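Local coordinates for protein beta-n-acetylhexosaminidase (Streptomyces plicatus, PDB 1HP5) that removes terminal N-acetylhexosamine residues from glycosides and glycoconjugates, probably by substrate-assisted catalysis through a cyclic intermediate that the bound thiazoline resembles, at residues L314-D319 with A331-V336; V348-L353 with L363-G368. One frame throughout, in Å; residues are numbered along the deposited sequence.

Contact 1 of 2, residues L314-D319 with A331-V336; sequences LHIGGD and AFMKRV. With NGT (3ar,5R,6S,7R,7ar-5-hydroxymethyl-2-methyl-5,6,7,7a-tetrahydro-3ah-pyrano[3,2-D]thiazole-6,7-diol), chain F.
Met333 and Ile316 reach toward each other tip to tip, and this small apolar junction illustrates how a barrel helix can be seated against the loop that leaves its preceding strand. CD1 of Ile316 lies 4.0 Å from SD of Met333 and 4.2 Å from CG2 of Val336, one helical turn on. The methionine chain bends at chi2 (-54°), which brings its methyl over the loop, where CE of Met333 rests 3.5 Å from CA of Gly318. Glycine suits this site twice over: a side chain here would run into that methyl group, and the backbone angles would also press it against the preceding carbonyl oxygen.

Behind this apolar front the loop is held by polar bonds. Gly317 N donates in the ring plane of His315 to its ND1, 3.0 Å away, while His315 NE2 bonds to Gln365 and the ring stacks on His192. Gly318 N bonds to Asp252. On the far side of the loop Asp319 turns away from the helix and sets its OD2 2.6 Å from N2 of the thiazoline ligand. The loop thus offers Ile316 and Gly318 to the helix and Asp319 to the ligand.

Strand 313-315, helix 326-342 and strand 346-350 form a beta-alpha-beta unit of the TIM-barrel catalytic domain. Ile316 also packs on Val347 of the next strand, Val336 meets Tyr295 and Val298 of helix 292-307, and backbone bonds from Leu314 and His315 join the strand to both 346-350 and 246-250.

Contact 2 of 2, residues V348-L353 with L363-G368; sequences VGWHQL and LVQYWG. With NGT (3ar,5R,6S,7R,7ar-5-hydroxymethyl-2-methyl-5,6,7,7a-tetrahydro-3ah-pyrano[3,2-D]thiazole-6,7-diol), chain F.
Gly349 joins the two strands through both its backbone polar atoms, in a parallel pairing whose axes approach to 4.4 Å at 29°. Its N donates to Leu363 O at 3.1 Å, and its O accepts from Gln365 N at 2.6 Å. A weak bond from His351 N to Gln365 O, 2.7 Å, closes the pairing where segment 348-353 turns into 3-10 geometry.

At the C-terminal ends of the strands Trp350, His351, Tyr366 and Trp367 form an aromatic cluster, and two of its indoles line part of the ligand site. Trp350 points an edge toward the face of Trp367, offset, and the ligand methyl fits into the angle: NGT C8 lies 3.4 Å from Trp350 CD2 and over one face of each indole. Gln365, held by His315 and Glu444, runs alongside Trp350, its amide turned 30° from the indole and OE1 over the rim of the opposite face; Trp350 NE1 bonds to Glu250. With chi1 at 57°, Trp367 swings its indole back toward 348-353, where NE1 donates in plane to a lone pair of Gln352 OE1, 2.8 Å away, and CE1 of His351 backs the face turned from the ligand. A leucine in place of Trp367 would probably leave Gln352 OE1 without this donor and take away one of the indole faces against which the thiazoline methyl rests.

Strands 313-315 and 389-392 flank the pair in the parallel sheet, and helix 374-385 packs on His351 and Tyr366, supplying Glu376 to His351 NE2.

Overall arrangement
Both contacts are buried in the same barrel, and strand 346-350 is common ground: it follows the helix of contact 1 and pairs within contact 2. The two are stitched directly by probable hydrogen bonds, Ile316 N to Val348 O (2.8 Å) and Gly317 O to Trp350 N (2.9 Å). Contact 1 lies farther out, its centre about 22 Å from the centre of the chain, that of contact 2 about 16 Å, and joins helix to strand-end loop by a few apolar side chains. Contact 2 pairs strands through backbone bonds and an aromatic cluster, and buries about four times the area. The C-terminal ends of 314-319, 348-353 and 363-368 converge on the thiazoline, with a carboxylate from contact 1 and indoles from contact 2.

Contact 1 of 2, residues L314-D319 with A331-V336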
loop_
_atom_site.group_PDB
_atom_site.type_symbol
_atom_site.label_atom_id
_atom_site.label_comp_id
_atom_site.label_asym_id
_atom_site.label_seq_id
_atom_site.Cartn_x
_atom_site.Cartn_y
_atom_site.Cartn_z
ATOM N N LEU A 314 -5.142 -0.564 -13.643
ATOM C CA LEU A 314 -6.284 0.332 -13.533
ATOM C C LEU A 314 -7.355 -0.484 -12.797
ATOM O O LEU A 314 -7.811 -1.516 -13.291
ATOM C CB LEU A 314 -6.770 0.714 -14.929
ATOM C CG LEU A 314 -7.431 2.075 -15.132
ATOM C CD1 LEU A 314 -8.649 2.193 -14.225
ATOM C CD2 LEU A 314 -6.422 3.179 -14.853
ATOM N N HIS A 315 -7.744 -0.022 -11.613
ATOM C CA HIS A 315 -8.724 -0.724 -10.792
ATOM C C HIS A 315 -10.122 -0.175 -11.068
ATOM O O HIS A 315 -10.374 1.015 -10.888
ATOM C CB HIS A 315 -8.344 -0.536 -9.315
ATOM C CG HIS A 315 -8.861 -1.599 -8.394
ATOM N ND1 HIS A 315 -10.196 -1.934 -8.309
ATOM C CD2 HIS A 315 -8.226 -2.349 -7.460
ATOM C CE1 HIS A 315 -10.362 -2.841 -7.361
ATOM N NE2 HIS A 315 -9.182 -3.109 -6.830
ATOM N N ILE A 316 -11.034 -1.038 -11.513
ATOM C CA ILE A 316 -12.399 -0.596 -11.799
ATOM C C ILE A 316 -13.411 -1.005 -10.727
ATOM O O ILE A 316 -14.622 -0.904 -10.933
ATOM C CB ILE A 316 -12.893 -1.119 -13.170
ATOM C CG1 ILE A 316 -12.805 -2.647 -13.222
ATOM C CG2 ILE A 316 -12.067 -0.497 -14.286
ATOM C CD1 ILE A 316 -13.432 -3.248 -14.475
ATOM N N GLY A 317 -12.911 -1.464 -9.583
ATOM C CA GLY A 317 -13.789 -1.864 -8.494
ATOM C C GLY A 317 -14.742 -2.999 -8.832
ATOM O O GLY A 317 -14.307 -4.094 -9.180
ATOM N N GLY A 318 -16.041 -2.742 -8.712
ATOM C CA GLY A 318 -17.031 -3.761 -9.020
ATOM C C GLY A 318 -17.663 -4.399 -7.797
ATOM O O GLY A 318 -18.424 -5.362 -7.907
ATOM N N ASP A 319 -17.358 -3.852 -6.626
ATOM C CA ASP A 319 -17.882 -4.366 -5.372
ATOM C C ASP A 319 -19.247 -3.798 -5.029
ATOM O O ASP A 319 -19.584 -2.672 -5.402
ATOM C CB ASP A 319 -16.925 -4.024 -4.225
ATOM C CG ASP A 319 -16.775 -2.519 -4.026
ATOM O OD1 ASP A 319 -16.463 -1.828 -5.018
ATOM O OD2 ASP A 319 -16.972 -2.025 -2.890
ATOM N N ALA A 331 -23.171 -7.851 -17.890
ATOM C CA ALA A 331 -23.167 -7.113 -19.152
ATOM C C ALA A 331 -22.254 -5.892 -19.047
ATOM O O ALA A 331 -21.445 -5.626 -19.939
ATOM C CB ALA A 331 -24.586 -6.672 -19.508
ATOM N N PHE A 332 -22.388 -5.155 -17.947
ATOM C CA PHE A 332 -21.583 -3.959 -17.723
ATOM C C PHE A 332 -20.085 -4.270 -17.751
ATOM O O PHE A 332 -19.324 -3.632 -18.474
ATOM C CB PHE A 332 -21.941 -3.321 -16.378
ATOM C CG PHE A 332 -21.174 -2.059 -16.088
ATOM C CD1 PHE A 332 -21.571 -0.844 -16.642
ATOM C CD2 PHE A 332 -20.028 -2.092 -15.299
ATOM C CE1 PHE A 332 -20.837 0.320 -16.412
ATOM C CE2 PHE A 332 -19.288 -0.935 -15.065
ATOM C CZ PHE A 332 -19.695 0.271 -15.623
ATOM N N MET A 333 -19.668 -5.251 -16.957
ATOM C CA MET A 333 -18.259 -5.635 -16.897
ATOM C C MET A 333 -17.750 -6.175 -18.225
ATOM O O MET A 333 -16.577 -6.011 -18.568
ATOM C CB MET A 333 -18.049 -6.672 -15.791
ATOM C CG MET A 333 -18.209 -6.083 -14.401
ATOM S SD MET A 333 -17.128 -4.637 -14.213
ATOM C CE MET A 333 -16.965 -4.570 -12.407
ATOM N N LYS A 334 -18.636 -6.824 -18.969
ATOM C CA LYS A 334 -18.277 -7.372 -20.269
ATOM C C LYS A 334 -17.862 -6.212 -21.170
ATOM O O LYS A 334 -16.862 -6.284 -21.886
ATOM C CB LYS A 334 -19.484 -8.089 -20.875
ATOM C CG LYS A 334 -19.225 -8.782 -22.202
ATOM C CD LYS A 334 -18.486 -10.094 -22.004
ATOM C CE LYS A 334 -18.387 -10.871 -23.310
ATOM N NZ LYS A 334 -17.698 -12.180 -23.124
ATOM N N ARG A 335 -18.634 -5.133 -21.105
ATOM C CA ARG A 335 -18.391 -3.950 -21.922
ATOM C C ARG A 335 -17.264 -3.028 -21.453
ATOM O O ARG A 335 -16.508 -2.511 -22.276
ATOM C CB ARG A 335 -19.682 -3.137 -22.038
ATOM C CG ARG A 335 -20.820 -3.880 -22.712
ATOM C CD ARG A 335 -22.163 -3.259 -22.362
ATOM N NE ARG A 335 -23.270 -3.932 -23.033
ATOM C CZ ARG A 335 -24.543 -3.820 -22.668
ATOM N NH1 ARG A 335 -24.875 -3.060 -21.630
ATOM N NH2 ARG A 335 -25.487 -4.465 -23.340
ATOM N N VAL A 336 -17.131 -2.822 -20.145
ATOM C CA VAL A 336 -16.100 -1.911 -19.653
ATOM C C VAL A 336 -14.672 -2.445 -19.568
ATOM O O VAL A 336 -13.724 -1.699 -19.813
ATOM C CB VAL A 336 -16.482 -1.321 -18.276
ATOM C CG1 VAL A 336 -17.845 -0.660 -18.367
ATOM C CG2 VAL A 336 -16.474 -2.407 -17.213
HETATM C C1 NGT F . -16.299 -3.075 1.904
HETATM C C2 NGT F . -16.815 -2.072 0.830
HETATM C C3 NGT F . -16.280 -0.622 1.090
HETATM C C4 NGT F . -16.306 -0.233 2.578
HETATM C C5 NGT F . -15.565 -1.296 3.419
HETATM C C6 NGT F . -15.564 -1.006 4.918
HETATM C C7 NGT F . -15.303 -3.244 -0.418
HETATM C C8 NGT F . -14.563 -3.825 -1.600
HETATM N N2 NGT F . -16.345 -2.533 -0.469
HETATM S S1 NGT F . -14.668 -3.609 1.188
HETATM O O3 NGT F . -17.027 0.309 0.322
HETATM O O4 NGT F . -15.691 1.033 2.737
HETATM O O5 NGT F . -16.186 -2.623 3.221
HETATM O O6 NGT F . -14.722 -1.928 5.612
#

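Contact 2 of 2, residues V348-L353 with L363-G368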
loop_
_atom_site.group_PDB
_atom_site.type_symbol
_atom_site.label_atom_id
_atom_site.label_comp_id
_atom_site.label_asym_id
_atom_site.label_seq_id
_atom_site.Cartn_x
_atom_site.Cartn_y
_atom_site.Cartn_z
ATOM N N VAL A 348 -7.997 -4.426 -12.873
ATOM C CA VAL A 348 -8.045 -5.000 -11.541
ATOM C C VAL A 348 -9.452 -4.720 -11.035
ATOM O O VAL A 348 -10.006 -3.643 -11.282
ATOM C CB VAL A 348 -7.038 -4.334 -10.577
ATOM C CG1 VAL A 348 -7.142 -4.980 -9.193
ATOM C CG2 VAL A 348 -5.619 -4.472 -11.121
ATOM N N GLY A 349 -10.038 -5.691 -10.347
ATOM C CA GLY A 349 -11.370 -5.497 -9.814
ATOM C C GLY A 349 -11.518 -6.252 -8.513
ATOM O O GLY A 349 -10.701 -7.122 -8.203
ATOM N N TRP A 350 -12.538 -5.912 -7.731
ATOM C CA TRP A 350 -12.776 -6.628 -6.488
ATOM C C TRP A 350 -13.241 -8.004 -6.947
ATOM O O TRP A 350 -13.626 -8.157 -8.107
ATOM C CB TRP A 350 -13.829 -5.903 -5.651
ATOM C CG TRP A 350 -13.330 -4.561 -5.190
ATOM C CD1 TRP A 350 -13.687 -3.337 -5.678
ATOM C CD2 TRP A 350 -12.362 -4.317 -4.162
ATOM N NE1 TRP A 350 -13.006 -2.344 -5.014
ATOM C CE2 TRP A 350 -12.185 -2.915 -4.078
ATOM C CE3 TRP A 350 -11.631 -5.144 -3.300
ATOM C CZ2 TRP A 350 -11.304 -2.321 -3.167
ATOM C CZ3 TRP A 350 -10.754 -4.553 -2.388
ATOM C CH2 TRP A 350 -10.599 -3.155 -2.331
ATOM N N HIS A 351 -13.218 -9.003 -6.068
ATOM C CA HIS A 351 -13.561 -10.346 -6.515
ATOM C C HIS A 351 -14.955 -10.593 -7.101
ATOM O O HIS A 351 -15.196 -11.661 -7.662
ATOM C CB HIS A 351 -13.224 -11.393 -5.434
ATOM C CG HIS A 351 -14.202 -11.463 -4.305
ATOM N ND1 HIS A 351 -14.133 -10.637 -3.205
ATOM C CD2 HIS A 351 -15.250 -12.293 -4.089
ATOM C CE1 HIS A 351 -15.096 -10.957 -2.356
ATOM N NE2 HIS A 351 -15.788 -11.959 -2.869
ATOM N N GLN A 352 -15.865 -9.625 -7.000
ATOM C CA GLN A 352 -17.184 -9.806 -7.600
ATOM C C GLN A 352 -16.981 -9.934 -9.106
ATOM O O GLN A 352 -17.822 -10.495 -9.810
ATOM C CB GLN A 352 -18.103 -8.611 -7.327
ATOM C CG GLN A 352 -18.735 -8.590 -5.943
ATOM C CD GLN A 352 -17.702 -8.507 -4.844
ATOM O OE1 GLN A 352 -16.759 -7.719 -4.926
ATOM N NE2 GLN A 352 -17.871 -9.318 -3.806
ATOM N N LEU A 353 -15.861 -9.403 -9.593
ATOM C CA LEU A 353 -15.537 -9.462 -11.015
ATOM C C LEU A 353 -15.371 -10.914 -11.457
ATOM O O LEU A 353 -15.573 -11.242 -12.626
ATOM C CB LEU A 353 -14.247 -8.681 -11.309
ATOM C CG LEU A 353 -13.781 -8.616 -12.772
ATOM C CD1 LEU A 353 -14.881 -8.014 -13.648
ATOM C CD2 LEU A 353 -12.508 -7.780 -12.873
ATOM N N LEU A 363 -6.763 -9.140 -12.784
ATOM C CA LEU A 363 -6.497 -9.581 -11.424
ATOM C C LEU A 363 -7.734 -9.226 -10.628
ATOM O O LEU A 363 -8.400 -8.234 -10.924
ATOM C CB LEU A 363 -5.295 -8.851 -10.813
ATOM C CG LEU A 363 -3.886 -9.144 -11.334
ATOM C CD1 LEU A 363 -3.652 -8.399 -12.634
ATOM C CD2 LEU A 363 -2.863 -8.701 -10.289
ATOM N N VAL A 364 -8.065 -10.040 -9.636
ATOM C CA VAL A 364 -9.218 -9.735 -8.812
ATOM C C VAL A 364 -8.746 -9.677 -7.380
ATOM O O VAL A 364 -7.872 -10.446 -6.963
ATOM C CB VAL A 364 -10.358 -10.780 -8.961
ATOM C CG1 VAL A 364 -10.838 -10.803 -10.405
ATOM C CG2 VAL A 364 -9.893 -12.161 -8.502
ATOM N N GLN A 365 -9.315 -8.741 -6.635
ATOM C CA GLN A 365 -8.949 -8.547 -5.245
ATOM C C GLN A 365 -10.023 -9.147 -4.355
ATOM O O GLN A 365 -11.148 -8.660 -4.314
ATOM C CB GLN A 365 -8.791 -7.048 -4.966
ATOM C CG GLN A 365 -8.205 -6.727 -3.601
ATOM C CD GLN A 365 -7.892 -5.247 -3.431
ATOM O OE1 GLN A 365 -7.975 -4.461 -4.384
ATOM N NE2 GLN A 365 -7.523 -4.862 -2.214
ATOM N N TYR A 366 -9.662 -10.214 -3.650
ATOM C CA TYR A 366 -10.575 -10.908 -2.756
ATOM C C TYR A 366 -10.680 -10.202 -1.414
ATOM O O TYR A 366 -9.676 -10.036 -0.719
ATOM C CB TYR A 366 -10.091 -12.335 -2.516
ATOM C CG TYR A 366 -10.951 -13.094 -1.539
ATOM C CD1 TYR A 366 -12.197 -13.593 -1.918
ATOM C CD2 TYR A 366 -10.523 -13.310 -0.229
ATOM C CE1 TYR A 366 -12.994 -14.292 -1.020
ATOM C CE2 TYR A 366 -11.313 -14.007 0.678
ATOM C CZ TYR A 366 -12.546 -14.495 0.274
ATOM O OH TYR A 366 -13.329 -15.186 1.168
ATOM N N TRP A 367 -11.894 -9.802 -1.042
ATOM C CA TRP A 367 -12.096 -9.116 0.228
ATOM C C TRP A 367 -13.074 -9.840 1.143
ATOM O O TRP A 367 -13.668 -9.232 2.038
ATOM C CB TRP A 367 -12.573 -7.676 0.000
ATOM C CG TRP A 367 -13.828 -7.541 -0.805
ATOM C CD1 TRP A 367 -13.956 -7.695 -2.155
ATOM C CD2 TRP A 367 -15.133 -7.198 -0.316
ATOM N NE1 TRP A 367 -15.252 -7.466 -2.538
ATOM C CE2 TRP A 367 -15.998 -7.161 -1.430
ATOM C CE3 TRP A 367 -15.653 -6.919 0.955
ATOM C CZ2 TRP A 367 -17.362 -6.854 -1.313
ATOM C CZ3 TRP A 367 -17.008 -6.614 1.073
ATOM C CH2 TRP A 367 -17.846 -6.584 -0.056
ATOM N N GLY A 368 -13.240 -11.138 0.917
ATOM C CA GLY A 368 -14.141 -11.911 1.750
ATOM C C GLY A 368 -13.495 -12.186 3.093
ATOM O O GLY A 368 -12.428 -11.659 3.393
HETATM C C1 NGT F . -16.299 -3.075 1.904
HETATM C C2 NGT F . -16.815 -2.072 0.830
HETATM C C3 NGT F . -16.280 -0.622 1.090
HETATM C C4 NGT F . -16.306 -0.233 2.578
HETATM C C5 NGT F . -15.565 -1.296 3.419
HETATM C C6 NGT F . -15.564 -1.006 4.918
HETATM C C7 NGT F . -15.303 -3.244 -0.418
HETATM C C8 NGT F . -14.563 -3.825 -1.600
HETATM N N2 NGT F . -16.345 -2.533 -0.469
HETATM S S1 NGT F . -14.668 -3.609 1.188
HETATM O O3 NGT F . -17.027 0.309 0.322
HETATM O O4 NGT F . -15.691 1.033 2.737
HETATM O O5 NGT F . -16.186 -2.623 3.221
HETATM O O6 NGT F . -14.722 -1.928 5.612
#